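Local coordinates for cation-transporting ATPase, E1-E2 family protein (Streptococcus pneumoniae, PDB 4F2F) that exports copper(I) across the membrane as a P-type ATPase, here represented by its cupredoxin-fold metal-binding domain with copper(I) bound, at residues Q33-R44 with V67-Q78. Residues are numbered along the deposited sequence; the frame is centred on the assembly and turned at random.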
ATOM      1  N   GLN A  33      -5.400  -8.559  -7.014  1.00 25.87           N
ATOM      2  CA  GLN A  33      -6.495  -9.237  -7.698  1.00 27.52           C
ATOM      3  C   GLN A  33      -7.837  -8.757  -7.151  1.00 22.71           C
ATOM      4  O   GLN A  33      -8.026  -8.681  -5.937  1.00 25.52           O
ATOM      5  CB  GLN A  33      -6.371 -10.754  -7.524  1.00 28.57           C
ATOM      6  CG  GLN A  33      -5.197 -11.377  -8.268  1.00 37.39           C
ATOM      7  CD  GLN A  33      -5.441 -11.480  -9.760  1.00 39.36           C
ATOM      8  OE1 GLN A  33      -6.547 -11.794 -10.198  1.00 39.13           O
ATOM      9  NE2 GLN A  33      -4.408 -11.212 -10.551  1.00 44.86           N
ATOM     10  N   LYS A  34      -8.766  -8.434  -8.046  1.00 24.90           N
ATOM     11  CA  LYS A  34     -10.091  -7.978  -7.637  1.00 24.03           C
ATOM     12  C   LYS A  34     -10.844  -9.071  -6.874  1.00 25.55           C
ATOM     13  O   LYS A  34     -10.778 -10.248  -7.229  1.00 27.32           O
ATOM     14  CB  LYS A  34     -10.901  -7.523  -8.859  1.00 31.71           C
ATOM     15  CG  LYS A  34     -12.393  -7.328  -8.605  1.00 27.75           C
ATOM     16  CD  LYS A  34     -13.148  -7.062  -9.906  1.00 32.96           C
ATOM     17  CE  LYS A  34     -14.648  -7.287  -9.743  1.00 40.04           C
ATOM     18  NZ  LYS A  34     -15.282  -6.305  -8.819  1.00 44.93           N
ATOM     19  N   GLY A  35     -11.541  -8.677  -5.812  1.00 25.37           N
ATOM     20  CA  GLY A  35     -12.389  -9.595  -5.073  1.00 24.67           C
ATOM     21  C   GLY A  35     -11.692 -10.456  -4.032  1.00 24.79           C
ATOM     22  O   GLY A  35     -12.346 -11.214  -3.314  1.00 26.24           O
ATOM     23  N   ILE A  36     -10.370 -10.353  -3.948  1.00 27.27           N
ATOM     24  CA  ILE A  36      -9.617 -11.116  -2.955  1.00 25.58           C
ATOM     25  C   ILE A  36      -9.154 -10.197  -1.825  1.00 23.32           C
ATOM     26  O   ILE A  36      -8.492  -9.191  -2.078  1.00 24.92           O
ATOM     27  CB  ILE A  36      -8.400 -11.824  -3.579  1.00 25.68           C
ATOM     28  CG1 ILE A  36      -8.821 -12.646  -4.800  1.00 34.10           C
ATOM     29  CG2 ILE A  36      -7.704 -12.699  -2.547  1.00 29.28           C
ATOM     30  CD1 ILE A  36      -9.849 -13.715  -4.496  1.00 32.99           C
ATOM     31  N   PRO A  37      -9.517 -10.534  -0.576  1.00 24.40           N
ATOM     32  CA  PRO A  37      -9.111  -9.713   0.570  1.00 25.27           C
ATOM     33  C   PRO A  37      -7.615  -9.425   0.542  1.00 24.00           C
ATOM     34  O   PRO A  37      -6.811 -10.340   0.374  1.00 25.88           O
ATOM     35  CB  PRO A  37      -9.457 -10.599   1.769  1.00 28.13           C
ATOM     36  CG  PRO A  37     -10.611 -11.417   1.292  1.00 27.91           C
ATOM     37  CD  PRO A  37     -10.334 -11.690  -0.163  1.00 27.76           C
ATOM     38  N   ALA A  38      -7.249  -8.157   0.696  1.00 23.65           N
ATOM     39  CA  ALA A  38      -5.850  -7.760   0.634  1.00 22.00           C
ATOM     40  C   ALA A  38      -5.344  -7.297   1.994  1.00 18.91           C
ATOM     41  O   ALA A  38      -6.043  -6.595   2.720  1.00 20.69           O
ATOM     42  CB  ALA A  38      -5.646  -6.676  -0.411  1.00 23.03           C
ATOM     43  N   GLU A  39      -4.127  -7.712   2.331  1.00 18.48           N
ATOM     44  CA  GLU A  39      -3.443  -7.204   3.510  1.00 20.30           C
ATOM     45  C   GLU A  39      -2.102  -6.619   3.097  1.00 15.88           C
ATOM     46  O   GLU A  39      -1.188  -7.340   2.694  1.00 16.88           O
ATOM     47  CB  GLU A  39      -3.277  -8.297   4.573  1.00 21.98           C
ATOM     48  CG  GLU A  39      -4.583  -8.702   5.243  1.00 26.08           C
ATOM     49  CD  GLU A  39      -4.383  -9.523   6.507  1.00 26.83           C
ATOM     50  OE1 GLU A  39      -3.225  -9.670   6.953  1.00 29.03           O
ATOM     51  OE2 GLU A  39      -5.391 -10.019   7.057  1.00 29.13           O
ATOM     52  N   ILE A  40      -2.005  -5.297   3.180  1.00 17.82           N
ATOM     53  CA  ILE A  40      -0.804  -4.589   2.783  1.00 17.44           C
ATOM     54  C   ILE A  40      -0.094  -4.085   4.028  1.00 16.13           C
ATOM     55  O   ILE A  40      -0.572  -3.174   4.701  1.00 18.48           O
ATOM     56  CB  ILE A  40      -1.137  -3.405   1.863  1.00 18.58           C
ATOM     57  CG1 ILE A  40      -2.039  -3.866   0.719  1.00 17.73           C
ATOM     58  CG2 ILE A  40       0.135  -2.776   1.324  1.00 18.70           C
ATOM     59  CD1 ILE A  40      -2.565  -2.733  -0.136  1.00 19.69           C
ATOM     60  N   THR A  41       1.042  -4.699   4.333  1.00 17.30           N
ATOM     61  CA  THR A  41       1.784  -4.374   5.542  1.00 16.71           C
ATOM     62  C   THR A  41       2.826  -3.300   5.270  1.00 17.84           C
ATOM     63  O   THR A  41       3.751  -3.497   4.483  1.00 18.23           O
ATOM     64  CB  THR A  41       2.459  -5.620   6.134  1.00 18.11           C
ATOM     65  OG1 THR A  41       1.449  -6.560   6.519  1.00 20.30           O
ATOM     66  CG2 THR A  41       3.292  -5.257   7.355  1.00 17.78           C
ATOM     67  N   PHE A  42       2.656  -2.159   5.929  1.00 15.26           N
ATOM     68  CA  PHE A  42       3.602  -1.056   5.838  1.00 14.72           C
ATOM     69  C   PHE A  42       4.542  -1.064   7.037  1.00 15.52           C
ATOM     70  O   PHE A  42       4.102  -1.205   8.176  1.00 17.38           O
ATOM     71  CB  PHE A  42       2.857   0.278   5.811  1.00 16.32           C
ATOM     72  CG  PHE A  42       2.213   0.598   4.490  1.00 14.08           C
ATOM     73  CD1 PHE A  42       0.993   0.039   4.142  1.00 15.59           C
ATOM     74  CD2 PHE A  42       2.818   1.476   3.608  1.00 16.28           C
ATOM     75  CE1 PHE A  42       0.398   0.342   2.929  1.00 15.16           C
ATOM     76  CE2 PHE A  42       2.225   1.781   2.397  1.00 15.58           C
ATOM     77  CZ  PHE A  42       1.014   1.214   2.058  1.00 16.30           C
ATOM     78  N   HIS A  43       5.834  -0.909   6.783  1.00 15.19           N
ATOM     79  CA  HIS A  43       6.799  -0.725   7.861  1.00 17.20           C
ATOM     80  C   HIS A  43       7.410   0.661   7.763  1.00 18.12           C
ATOM     81  O   HIS A  43       8.036   1.000   6.758  1.00 17.46           O
ATOM     82  CB  HIS A  43       7.902  -1.785   7.805  1.00 18.84           C
ATOM     83  CG  HIS A  43       8.990  -1.576   8.814  1.00 19.94           C
ATOM     84  ND1 HIS A  43      10.322  -1.516   8.470  1.00 26.37           N
ATOM     85  CD2 HIS A  43       8.938  -1.403  10.156  1.00 25.65           C
ATOM     86  CE1 HIS A  43      11.047  -1.320   9.558  1.00 23.42           C
ATOM     87  NE2 HIS A  43      10.231  -1.247  10.594  1.00 23.48           N
ATOM     88  N   ARG A  44       7.228   1.468   8.804  1.00 15.72           N
ATOM     89  CA  ARG A  44       7.817   2.802   8.822  1.00 15.03           C
ATOM     90  C   ARG A  44       9.252   2.755   9.331  1.00 18.22           C
ATOM     91  O   ARG A  44       9.492   2.645  10.534  1.00 18.51           O
ATOM     92  CB  ARG A  44       6.981   3.760   9.669  1.00 14.66           C
ATOM     93  CG  ARG A  44       7.555   5.164   9.723  1.00 15.78           C
ATOM     94  CD  ARG A  44       6.671   6.109  10.511  1.00 16.37           C
ATOM     95  NE  ARG A  44       7.392   7.336  10.840  1.00 16.21           N
ATOM     96  CZ  ARG A  44       6.959   8.261  11.690  1.00 16.19           C
ATOM     97  NH1 ARG A  44       5.795   8.113  12.303  1.00 17.22           N
ATOM     98  NH2 ARG A  44       7.698   9.335  11.928  1.00 16.64           N
ATOM     99  N   VAL A  67       7.093   5.313  14.376  1.00 21.24           N
ATOM    100  CA  VAL A  67       8.452   4.986  13.976  1.00 19.82           C
ATOM    101  C   VAL A  67       8.761   3.523  14.279  1.00 20.64           C
ATOM    102  O   VAL A  67       8.541   3.051  15.396  1.00 22.08           O
ATOM    103  CB  VAL A  67       9.475   5.882  14.693  1.00 23.85           C
ATOM    104  CG1 VAL A  67      10.862   5.691  14.097  1.00 25.57           C
ATOM    105  CG2 VAL A  67       9.051   7.340  14.606  1.00 23.56           C
ATOM    106  N   ASP A  68       9.264   2.814  13.272  1.00 21.86           N
ATOM    107  CA  ASP A  68       9.632   1.404  13.404  1.00 20.95           C
ATOM    108  C   ASP A  68       8.446   0.490  13.696  1.00 22.85           C
ATOM    109  O   ASP A  68       8.627  -0.646  14.131  1.00 27.22           O
ATOM    110  CB  ASP A  68      10.713   1.216  14.473  1.00 25.73           C
ATOM    111  CG  ASP A  68      12.016   1.897  14.109  1.00 33.77           C
ATOM    112  OD1 ASP A  68      12.231   2.180  12.911  1.00 39.27           O
ATOM    113  OD2 ASP A  68      12.829   2.146  15.023  1.00 46.41           O
ATOM    114  N   GLU A  69       7.235   0.981  13.453  1.00 19.21           N
ATOM    115  CA  GLU A  69       6.046   0.154  13.617  1.00 19.71           C
ATOM    116  C   GLU A  69       5.606  -0.429  12.277  1.00 19.27           C
ATOM    117  O   GLU A  69       5.992   0.065  11.216  1.00 15.90           O
ATOM    118  CB  GLU A  69       4.900   0.955  14.247  1.00 19.08           C
ATOM    119  CG  GLU A  69       3.674   0.111  14.584  1.00 26.04           C
ATOM    120  CD  GLU A  69       2.496   0.935  15.073  1.00 30.49           C
ATOM    121  OE1 GLU A  69       2.464   2.158  14.817  1.00 27.67           O
ATOM    122  OE2 GLU A  69       1.596   0.353  15.713  1.00 30.38           O
ATOM    123  N   GLU A  70       4.815  -1.497  12.340  1.00 20.38           N
ATOM    124  CA  GLU A  70       4.202  -2.089  11.159  1.00 18.74           C
ATOM    125  C   GLU A  70       2.687  -2.031  11.294  1.00 19.99           C
ATOM    126  O   GLU A  70       2.137  -2.406  12.327  1.00 18.13           O
ATOM    127  CB  GLU A  70       4.654  -3.541  10.978  1.00 22.47           C
ATOM    128  CG  GLU A  70       6.060  -3.713  10.429  1.00 26.32           C
ATOM    129  CD  GLU A  70       6.343  -5.142  10.022  1.00 28.18           C
ATOM    130  OE1 GLU A  70       5.520  -6.022  10.354  1.00 23.52           O
ATOM    131  OE2 GLU A  70       7.379  -5.389   9.368  1.00 37.18           O
ATOM    132  N   LYS A  71       2.021  -1.542  10.253  1.00 16.46           N
ATOM    133  CA  LYS A  71       0.565  -1.464  10.237  1.00 14.80           C
ATOM    134  C   LYS A  71       0.038  -2.237   9.034  1.00 14.42           C
ATOM    135  O   LYS A  71       0.550  -2.085   7.924  1.00 16.49           O
ATOM    136  CB  LYS A  71       0.096  -0.003  10.164  1.00 20.25           C
ATOM    137  CG  LYS A  71       0.048   0.742  11.501  1.00 20.64           C
ATOM    138  CD  LYS A  71      -1.143   0.288  12.338  1.00 22.44           C
ATOM    139  CE  LYS A  71      -1.217   1.012  13.677  1.00 25.52           C
ATOM    140  NZ  LYS A  71      -1.732   2.402  13.566  1.00 23.79           N
ATOM    141  N   VAL A  72      -0.973  -3.071   9.253  1.00 16.64           N
ATOM    142  CA  VAL A  72      -1.590  -3.812   8.162  1.00 18.13           C
ATOM    143  C   VAL A  72      -2.810  -3.060   7.648  1.00 17.39           C
ATOM    144  O   VAL A  72      -3.772  -2.848   8.387  1.00 22.27           O
ATOM    145  CB  VAL A  72      -2.014  -5.228   8.602  1.00 20.05           C
ATOM    146  CG1 VAL A  72      -2.632  -5.990   7.434  1.00 23.37           C
ATOM    147  CG2 VAL A  72      -0.826  -5.990   9.166  1.00 20.74           C
ATOM    148  N   ILE A  73      -2.767  -2.657   6.383  1.00 16.87           N
ATOM    149  CA  ILE A  73      -3.912  -2.019   5.748  1.00 19.38           C
ATOM    150  C   ILE A  73      -4.768  -3.088   5.080  1.00 19.92           C
ATOM    151  O   ILE A  73      -4.292  -3.807   4.200  1.00 18.19           O
ATOM    152  CB  ILE A  73      -3.467  -0.985   4.699  1.00 17.44           C
ATOM    153  CG1 ILE A  73      -2.562   0.071   5.339  1.00 20.64           C
ATOM    154  CG2 ILE A  73      -4.678  -0.342   4.039  1.00 21.34           C
ATOM    155  CD1 ILE A  73      -3.238   0.900   6.412  1.00 21.62           C
ATOM    156  N   ARG A  74      -6.023  -3.202   5.503  1.00 20.16           N
ATOM    157  CA  ARG A  74      -6.888  -4.266   5.000  1.00 23.70           C
ATOM    158  C   ARG A  74      -8.105  -3.757   4.238  1.00 23.05           C
ATOM    159  O   ARG A  74      -8.854  -2.908   4.720  1.00 26.36           O
ATOM    160  CB  ARG A  74      -7.353  -5.174   6.140  1.00 26.40           C
ATOM    161  CG  ARG A  74      -6.250  -5.994   6.776  1.00 31.82           C
ATOM    162  CD  ARG A  74      -6.837  -7.019   7.729  1.00 31.33           C
ATOM    163  NE  ARG A  74      -7.856  -7.831   7.072  1.00 38.10           N
ATOM    164  CZ  ARG A  74      -9.104  -7.972   7.509  1.00 37.85           C
ATOM    165  NH1 ARG A  74      -9.496  -7.363   8.620  1.00 43.88           N
ATOM    166  NH2 ARG A  74      -9.958  -8.731   6.838  1.00 42.42           N
ATOM    167  N   PHE A  75      -8.289  -4.289   3.036  1.00 23.31           N
ATOM    168  CA  PHE A  75      -9.502  -4.058   2.265  1.00 22.20           C
ATOM    169  C   PHE A  75      -9.616  -5.088   1.150  1.00 21.20           C
ATOM    170  O   PHE A  75      -8.648  -5.775   0.824  1.00 20.69           O
ATOM    171  CB  PHE A  75      -9.562  -2.619   1.724  1.00 22.72           C
ATOM    172  CG  PHE A  75      -8.481  -2.279   0.725  1.00 21.82           C
ATOM    173  CD1 PHE A  75      -7.258  -1.773   1.144  1.00 23.68           C
ATOM    174  CD2 PHE A  75      -8.704  -2.431  -0.634  1.00 22.59           C
ATOM    175  CE1 PHE A  75      -6.271  -1.446   0.225  1.00 22.53           C
ATOM    176  CE2 PHE A  75      -7.725  -2.107  -1.556  1.00 23.90           C
ATOM    177  CZ  PHE A  75      -6.507  -1.615  -1.127  1.00 22.10           C
ATOM    178  N   THR A  76     -10.812  -5.215   0.589  1.00 22.33           N
ATOM    179  CA  THR A  76     -11.022  -6.087  -0.552  1.00 20.89           C
ATOM    180  C   THR A  76     -11.260  -5.219  -1.779  1.00 24.75           C
ATOM    181  O   THR A  76     -12.317  -4.602  -1.911  1.00 25.51           O
ATOM    182  CB  THR A  76     -12.216  -7.034  -0.329  1.00 23.96           C
ATOM    183  OG1 THR A  76     -12.011  -7.788   0.872  1.00 24.84           O
ATOM    184  CG2 THR A  76     -12.374  -7.992  -1.505  1.00 25.54           C
ATOM    185  N   PRO A  77     -10.259  -5.146  -2.670  1.00 23.75           N
ATOM    186  CA  PRO A  77     -10.353  -4.322  -3.880  1.00 25.58           C
ATOM    187  C   PRO A  77     -11.491  -4.788  -4.783  1.00 27.43           C
ATOM    188  O   PRO A  77     -11.576  -5.974  -5.093  1.00 26.01           O
ATOM    189  CB  PRO A  77      -8.996  -4.540  -4.564  1.00 28.22           C
ATOM    190  CG  PRO A  77      -8.451  -5.801  -3.969  1.00 25.19           C
ATOM    191  CD  PRO A  77      -8.961  -5.835  -2.565  1.00 25.50           C
ATOM    192  N   GLN A  78     -12.354  -3.861  -5.187  1.00 25.07           N
ATOM    193  CA  GLN A  78     -13.516  -4.200  -6.005  1.00 28.20           C
ATOM    194  C   GLN A  78     -13.526  -3.470  -7.343  1.00 32.18           C
ATOM    195  O   GLN A  78     -14.162  -3.920  -8.297  1.00 34.83           O
ATOM    196  CB  GLN A  78     -14.812  -3.905  -5.245  1.00 30.34           C
ATOM    197  CG  GLN A  78     -14.967  -4.660  -3.932  1.00 35.39           C
ATOM    198  CD  GLN A  78     -15.110  -6.159  -4.125  1.00 35.18           C
ATOM    199  OE1 GLN A  78     -14.955  -6.676  -5.232  1.00 35.36           O
ATOM    200  NE2 GLN A  78     -15.411  -6.866  -3.042  1.00 31.92           N
TER
HETATM  201  O   HOH W   1     -15.640 -10.109  -2.921  1.00 41.48           O
HETATM  202  O   HOH W   2      -8.444  -7.881   3.938  1.00 30.23           O
HETATM  203  O   HOH W   3      -7.951 -10.281   5.010  1.00 35.98           O
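E39 and R74 both carry CG beside the backbone N (chi1 -70° and -67°), which lays the two chains side by side on one face of the sheet; R74 then bends at chi3 (53°) and brings NE to E39 OE2 at 3.3 Å. Only NE comes close to OE2 and the planes are steeply inclined, so no flat two-point pair forms; a water links OE2 to R74 NH2. Nearer the backbone, CG of E39 packs on CG of R74, 3.5 Å apart. Along the same face follow T41, with OG1 against V72 CG2, and H43, whose CB and CD2 pack on CG of E70.

The opposite face is largely apolar: CG1 of I73 lies obliquely against CD1 of the F42 ring at 3.8 Å, and CD1 of I40 meets CE1 of F75; K71, also on it, turns NZ away to E63 and P64 O. Strands 38-44 and 70-75 are antiparallel, joined by paired backbone bonds at A38/F75, I40/I73 and F42/K71; I40 N to I73 O (2.9 Å) is almost straight. Beyond the strands, G35 N bonds P77 O at 2.8 Å and K34 NZ reaches a lone pair of Q78 O at 2.7 Å. At the other end V67 CG2 sits over one face of the R44 guanidinium, toward its rim; the guanidinium nitrogens bond T46 O, I65 O and N49 OD1.

Strand 38-44 also pairs with strand 14-21, so strand 70-75 extends the cupredoxin-like sheet, setting I40, F42, I73 and F75 against I54 and F56 of strand 53-56, while the outward, water-bridged ion pair probably adds only modest electrostatic stability.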